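Long-range contact in flagellar assembly factor FliW (Geobacillus thermodenitrificans, PDB 5DMD), which probably acts as an anti-CsrA protein, relieving CsrA's repression of translation, and binds flagellin during assembly of the flagellum: residues Y66-T78 with V125-F139. The protein carries 1 engineered substitution. Sequence-based numbering, arbitrary orientation.
Sequences YFPTYEIDLDDNT and VILTNTNYKTKHRLF
CG of Y70 lies anti to the backbone N (chi1 -169°), which swings its ring across to Y132, while CG of Y132, anti to its carbonyl carbon (chi1 -65°), carries that ring and its OH to the 70-71 backbone. The edge of Y70 is thereby turned to the face of Y132 in an edge-to-face pair with centroids 5.0 Å apart and planes at 59°, and CE1 of Y70 sits over the ring centre; N131 OD1 covers the other face. Y70 is also held at its polar end, where OH bonds to L109 O. Beyond the ring, Y132 OH receives a nearly straight hydrogen bond from E71 N (2.9 Å), and a water links the same hydroxyl to T69 OG1. A phenylalanine in place of Y132 could keep the ring contact but would probably leave E71 N without its acceptor and this water without one of its mates.

Toward V125, the packing turns aliphatic: I72 CG2 touches L127 CD1 at 3.6 Å, and T78 CG2 meets V125 CG2 at 3.7 Å. D75 caps helix 76-81, its carboxylate accepting from both N and OG1 of T78.

At the other end, L138 CD2 stands 3.8 Å from the centroid of the Y66 ring, almost on its normal, in a CH-pi contact. The edge of Y66 points to the face of F139 in an offset edge-to-face pair, while the edge of F67 lies against R137 O. One water donates to both Y66 O and L138 O, bridging the two backbones.

The loop 66-75 thus runs beside 125-139, where V125, L127, K133 and H136 bond to the backbone of strand 106-116. The contact is largely apolar, and its one direct hydrogen bond, E71 N to Y132 OH, fixes E71 relative to the 125-139 loop.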
loop_
_atom_site.group_PDB
_atom_site.type_symbol
_atom_site.label_atom_id
_atom_site.label_comp_id
_atom_site.label_asym_id
_atom_site.label_seq_id
_atom_site.Cartn_x
_atom_site.Cartn_y
_atom_site.Cartn_z
ATOM N N TYR A 66 12.867 -3.525 -2.116
ATOM C CA TYR A 66 13.490 -4.153 -0.961
ATOM C C TYR A 66 13.347 -5.666 -0.951
ATOM O O TYR A 66 14.090 -6.328 -0.219
ATOM C CB TYR A 66 12.886 -3.606 0.347
ATOM C CG TYR A 66 13.277 -2.174 0.669
ATOM C CD1 TYR A 66 12.517 -1.115 0.194
ATOM C CD2 TYR A 66 14.401 -1.892 1.424
ATOM C CE1 TYR A 66 12.862 0.195 0.482
ATOM C CE2 TYR A 66 14.761 -0.585 1.713
ATOM C CZ TYR A 66 13.984 0.453 1.239
ATOM O OH TYR A 66 14.324 1.758 1.519
ATOM N N PHE A 67 12.433 -6.226 -1.746
ATOM C CA PHE A 67 12.088 -7.645 -1.715
ATOM C C PHE A 67 12.050 -8.107 -3.160
ATOM O O PHE A 67 10.974 -8.264 -3.759
ATOM C CB PHE A 67 10.757 -7.862 -1.000
ATOM C CG PHE A 67 10.765 -7.372 0.418
ATOM C CD1 PHE A 67 11.485 -8.063 1.397
ATOM C CD2 PHE A 67 10.124 -6.198 0.757
ATOM C CE1 PHE A 67 11.504 -7.616 2.703
ATOM C CE2 PHE A 67 10.147 -5.742 2.065
ATOM C CZ PHE A 67 10.840 -6.447 3.031
ATOM N N PRO A 68 13.222 -8.320 -3.755
ATOM C CA PRO A 68 13.286 -8.527 -5.207
ATOM C C PRO A 68 12.614 -9.786 -5.694
ATOM O O PRO A 68 12.248 -9.828 -6.874
ATOM C CB PRO A 68 14.786 -8.560 -5.504
ATOM C CG PRO A 68 15.459 -8.714 -4.175
ATOM C CD PRO A 68 14.552 -8.118 -3.158
ATOM N N THR A 69 12.456 -10.816 -4.862
ATOM C CA THR A 69 11.781 -12.035 -5.290
ATOM C C THR A 69 10.303 -12.063 -4.915
ATOM O O THR A 69 9.666 -13.113 -5.065
ATOM C CB THR A 69 12.471 -13.276 -4.720
ATOM O OG1 THR A 69 12.457 -13.223 -3.285
ATOM C CG2 THR A 69 13.896 -13.377 -5.221
ATOM N N TYR A 70 9.749 -10.951 -4.431
ATOM C CA TYR A 70 8.335 -10.911 -4.074
ATOM C C TYR A 70 7.490 -11.316 -5.268
ATOM O O TYR A 70 7.533 -10.672 -6.318
ATOM C CB TYR A 70 7.957 -9.502 -3.632
ATOM C CG TYR A 70 6.584 -9.387 -2.989
ATOM C CD1 TYR A 70 6.217 -10.205 -1.928
ATOM C CD2 TYR A 70 5.676 -8.445 -3.437
ATOM C CE1 TYR A 70 4.963 -10.088 -1.341
ATOM C CE2 TYR A 70 4.433 -8.318 -2.854
ATOM C CZ TYR A 70 4.084 -9.136 -1.802
ATOM O OH TYR A 70 2.842 -8.994 -1.224
ATOM N N GLU A 71 6.723 -12.390 -5.107
ATOM C CA GLU A 71 5.899 -12.911 -6.189
ATOM C C GLU A 71 4.573 -13.346 -5.592
ATOM O O GLU A 71 4.546 -14.142 -4.649
ATOM C CB GLU A 71 6.603 -14.085 -6.876
ATOM C CG GLU A 71 5.997 -14.500 -8.202
ATOM C CD GLU A 71 6.669 -15.734 -8.774
ATOM O OE1 GLU A 71 5.961 -16.723 -9.060
ATOM O OE2 GLU A 71 7.907 -15.716 -8.936
ATOM N N ILE A 72 3.477 -12.808 -6.122
ATOM C CA ILE A 72 2.147 -13.117 -5.628
ATOM C C ILE A 72 1.275 -13.574 -6.787
ATOM O O ILE A 72 1.550 -13.300 -7.957
ATOM C CB ILE A 72 1.493 -11.937 -4.876
ATOM C CG1 ILE A 72 1.128 -10.818 -5.853
ATOM C CG2 ILE A 72 2.415 -11.429 -3.782
ATOM C CD1 ILE A 72 0.406 -9.645 -5.202
ATOM N N ASP A 73 0.221 -14.301 -6.446
ATOM C CA ASP A 73 -0.721 -14.792 -7.438
ATOM C C ASP A 73 -2.097 -14.331 -6.983
ATOM O O ASP A 73 -2.630 -14.836 -5.989
ATOM C CB ASP A 73 -0.631 -16.314 -7.573
ATOM C CG ASP A 73 -1.579 -16.864 -8.618
ATOM O OD1 ASP A 73 -1.923 -16.124 -9.561
ATOM O OD2 ASP A 73 -1.935 -18.057 -8.535
ATOM N N LEU A 74 -2.641 -13.342 -7.681
ATOM C CA LEU A 74 -3.923 -12.771 -7.297
ATOM C C LEU A 74 -5.052 -13.731 -7.638
ATOM O O LEU A 74 -5.052 -14.366 -8.695
ATOM C CB LEU A 74 -4.150 -11.453 -8.025
ATOM C CG LEU A 74 -3.163 -10.329 -7.707
ATOM C CD1 LEU A 74 -3.469 -9.109 -8.557
ATOM C CD2 LEU A 74 -3.193 -9.971 -6.238
ATOM N N ASP A 75 -6.025 -13.812 -6.736
ATOM C CA ASP A 75 -7.182 -14.678 -6.901
ATOM C C ASP A 75 -8.118 -14.120 -7.969
ATOM O O ASP A 75 -8.114 -12.923 -8.277
ATOM C CB ASP A 75 -7.925 -14.786 -5.573
ATOM C CG ASP A 75 -8.429 -13.443 -5.087
ATOM O OD1 ASP A 75 -7.610 -12.662 -4.538
ATOM O OD2 ASP A 75 -9.635 -13.175 -5.252
ATOM N N ASP A 76 -8.946 -15.012 -8.530
ATOM C CA ASP A 76 -9.823 -14.630 -9.635
ATOM C C ASP A 76 -10.786 -13.522 -9.231
ATOM O O ASP A 76 -11.086 -12.626 -10.030
ATOM C CB ASP A 76 -10.606 -15.848 -10.128
ATOM C CG ASP A 76 -9.716 -16.894 -10.755
ATOM O OD1 ASP A 76 -8.589 -16.546 -11.162
ATOM O OD2 ASP A 76 -10.153 -18.062 -10.848
ATOM N N ASN A 77 -11.275 -13.560 -7.995
ATOM C CA ASN A 77 -12.205 -12.534 -7.542
ATOM C C ASN A 77 -11.557 -11.155 -7.506
ATOM O O ASN A 77 -12.177 -10.162 -7.900
ATOM C CB ASN A 77 -12.781 -12.895 -6.180
ATOM C CG ASN A 77 -13.909 -11.978 -5.793
ATOM O OD1 ASN A 77 -14.950 -11.957 -6.446
ATOM N ND2 ASN A 77 -13.706 -11.201 -4.737
ATOM N N THR A 78 -10.316 -11.072 -7.021
ATOM C CA THR A 78 -9.614 -9.791 -7.022
ATOM C C THR A 78 -9.382 -9.285 -8.440
ATOM O O THR A 78 -9.558 -8.090 -8.721
ATOM C CB THR A 78 -8.283 -9.922 -6.277
ATOM O OG1 THR A 78 -8.528 -10.197 -4.890
ATOM C CG2 THR A 78 -7.433 -8.664 -6.430
ATOM N N VAL A 125 -5.321 -6.868 -0.490
ATOM C CA VAL A 125 -5.556 -8.295 -0.669
ATOM C C VAL A 125 -4.808 -9.025 0.432
ATOM O O VAL A 125 -3.618 -8.771 0.647
ATOM C CB VAL A 125 -5.046 -8.748 -2.047
ATOM C CG1 VAL A 125 -5.197 -10.260 -2.214
ATOM C CG2 VAL A 125 -5.735 -7.975 -3.169
ATOM N N ILE A 126 -5.487 -9.931 1.128
ATOM C CA ILE A 126 -4.863 -10.754 2.156
ATOM C C ILE A 126 -4.593 -12.114 1.526
ATOM O O ILE A 126 -5.529 -12.861 1.217
ATOM C CB ILE A 126 -5.744 -10.878 3.405
ATOM C CG1 ILE A 126 -6.033 -9.500 3.990
ATOM C CG2 ILE A 126 -5.036 -11.700 4.468
ATOM C CD1 ILE A 126 -7.005 -9.519 5.154
ATOM N N LEU A 127 -3.315 -12.435 1.335
ATOM C CA LEU A 127 -2.915 -13.673 0.673
ATOM C C LEU A 127 -2.977 -14.820 1.676
ATOM O O LEU A 127 -2.341 -14.759 2.731
ATOM C CB LEU A 127 -1.499 -13.520 0.117
ATOM C CG LEU A 127 -1.269 -12.304 -0.783
ATOM C CD1 LEU A 127 0.211 -12.106 -1.064
ATOM C CD2 LEU A 127 -2.037 -12.450 -2.087
ATOM N N THR A 128 -3.731 -15.868 1.343
ATOM C CA THR A 128 -3.993 -16.967 2.265
ATOM C C THR A 128 -3.203 -18.231 1.949
ATOM O O THR A 128 -3.189 -19.152 2.772
ATOM C CB THR A 128 -5.487 -17.317 2.253
ATOM O OG1 THR A 128 -5.903 -17.589 0.909
ATOM C CG2 THR A 128 -6.311 -16.165 2.806
ATOM N N ASN A 129 -2.550 -18.300 0.791
ATOM C CA ASN A 129 -1.963 -19.537 0.292
ATOM C C ASN A 129 -0.439 -19.526 0.326
ATOM O O ASN A 129 0.193 -20.357 -0.335
ATOM C CB ASN A 129 -2.440 -19.786 -1.139
ATOM C CG ASN A 129 -2.307 -18.549 -2.017
ATOM O OD1 ASN A 129 -3.134 -17.639 -1.953
ATOM N ND2 ASN A 129 -1.254 -18.505 -2.828
ATOM N N THR A 130 0.168 -18.616 1.081
ATOM C CA THR A 130 1.550 -18.246 0.816
ATOM C C THR A 130 2.431 -18.307 2.060
ATOM O O THR A 130 1.965 -18.439 3.194
ATOM C CB THR A 130 1.626 -16.874 0.129
ATOM O OG1 THR A 130 2.737 -16.848 -0.776
ATOM C CG2 THR A 130 1.734 -15.760 1.153
ATOM N N ASN A 131 3.736 -18.214 1.798
ATOM C CA ASN A 131 4.808 -18.215 2.783
ATOM C C ASN A 131 5.042 -16.848 3.410
ATOM O O ASN A 131 5.841 -16.741 4.346
ATOM C CB ASN A 131 6.096 -18.625 2.070
ATOM C CG ASN A 131 6.209 -18.006 0.681
ATOM O OD1 ASN A 131 5.208 -17.588 0.092
ATOM N ND2 ASN A 131 7.428 -17.935 0.158
ATOM N N TYR A 132 4.384 -15.807 2.913
ATOM C CA TYR A 132 4.657 -14.447 3.340
ATOM C C TYR A 132 3.977 -14.147 4.667
ATOM O O TYR A 132 2.891 -14.655 4.968
ATOM C CB TYR A 132 4.177 -13.465 2.273
ATOM C CG TYR A 132 4.922 -13.588 0.967
ATOM C CD1 TYR A 132 6.306 -13.455 0.919
ATOM C CD2 TYR A 132 4.249 -13.846 -0.218
ATOM C CE1 TYR A 132 6.993 -13.572 -0.273
ATOM C CE2 TYR A 132 4.926 -13.966 -1.415
ATOM C CZ TYR A 132 6.298 -13.826 -1.438
ATOM O OH TYR A 132 6.981 -13.940 -2.626
ATOM N N LYS A 133 4.635 -13.315 5.466
ATOM C CA LYS A 133 4.211 -12.993 6.823
ATOM C C LYS A 133 3.913 -11.502 6.954
ATOM O O LYS A 133 4.095 -10.716 6.029
ATOM C CB LYS A 133 5.250 -13.448 7.851
ATOM C CG LYS A 133 5.935 -14.762 7.511
ATOM C CD LYS A 133 4.972 -15.920 7.741
ATOM C CE LYS A 133 5.698 -17.249 7.876
ATOM N NZ LYS A 133 5.369 -17.905 9.175
ATOM N N THR A 134 3.436 -11.121 8.137
ATOM C CA THR A 134 3.060 -9.741 8.404
ATOM C C THR A 134 4.249 -8.844 8.717
ATOM O O THR A 134 4.095 -7.619 8.730
ATOM C CB THR A 134 2.036 -9.704 9.543
ATOM O OG1 THR A 134 2.682 -10.034 10.776
ATOM C CG2 THR A 134 0.925 -10.700 9.277
ATOM N N LYS A 135 5.423 -9.410 8.973
ATOM C CA LYS A 135 6.602 -8.617 9.298
ATOM C C LYS A 135 7.800 -9.247 8.607
ATOM O O LYS A 135 8.203 -10.364 8.949
ATOM C CB LYS A 135 6.814 -8.543 10.812
ATOM C CG LYS A 135 6.023 -7.423 11.476
ATOM C CD LYS A 135 5.323 -7.893 12.737
ATOM C CE LYS A 135 6.261 -7.897 13.928
ATOM N NZ LYS A 135 5.516 -7.954 15.219
ATOM N N HIS A 136 8.336 -8.548 7.611
ATOM C CA HIS A 136 9.609 -8.892 6.988
ATOM C C HIS A 136 10.498 -7.660 7.093
ATOM O O HIS A 136 10.123 -6.587 6.606
ATOM C CB HIS A 136 9.420 -9.234 5.508
ATOM C CG HIS A 136 8.698 -10.524 5.251
ATOM N ND1 HIS A 136 9.327 -11.646 4.757
ATOM C CD2 HIS A 136 7.389 -10.852 5.368
ATOM C CE1 HIS A 136 8.444 -12.618 4.606
ATOM N NE2 HIS A 136 7.259 -12.160 4.968
ATOM N N ARG A 137 11.672 -7.810 7.715
ATOM C CA ARG A 137 12.631 -6.711 7.774
ATOM C C ARG A 137 13.038 -6.241 6.381
ATOM O O ARG A 137 13.346 -7.042 5.495
ATOM C CB ARG A 137 13.899 -7.118 8.535
ATOM C CG ARG A 137 13.773 -7.165 10.048
ATOM C CD ARG A 137 15.096 -7.601 10.712
ATOM N NE ARG A 137 16.205 -6.716 10.370
ATOM C CZ ARG A 137 16.525 -5.622 11.049
ATOM N NH1 ARG A 137 15.816 -5.225 12.095
ATOM N NH2 ARG A 137 17.567 -4.893 10.655
ATOM N N LEU A 138 13.091 -4.916 6.217
ATOM C CA LEU A 138 13.611 -4.330 4.985
ATOM C C LEU A 138 15.125 -4.445 4.898
ATOM O O LEU A 138 15.682 -4.380 3.800
ATOM C CB LEU A 138 13.235 -2.850 4.901
ATOM C CG LEU A 138 11.874 -2.496 4.304
ATOM C CD1 LEU A 138 10.721 -3.063 5.128
ATOM C CD2 LEU A 138 11.762 -0.979 4.201
ATOM N N PHE A 139 15.807 -4.557 6.034
ATOM C CA PHE A 139 17.258 -4.524 6.072
ATOM C C PHE A 139 17.794 -5.746 6.800
ATOM O O PHE A 139 17.132 -6.291 7.690
ATOM C CB PHE A 139 17.752 -3.263 6.802
ATOM C CG PHE A 139 17.252 -1.984 6.189
ATOM C CD1 PHE A 139 17.948 -1.377 5.154
ATOM C CD2 PHE A 139 16.098 -1.388 6.651
ATOM C CE1 PHE A 139 17.484 -0.204 4.583
ATOM C CE2 PHE A 139 15.627 -0.214 6.086
ATOM C CZ PHE A 139 16.323 0.378 5.051
HETATM O O HOH W 1 15.956 -5.831 1.520
HETATM O O HOH W 2 9.938 -14.323 -2.428
#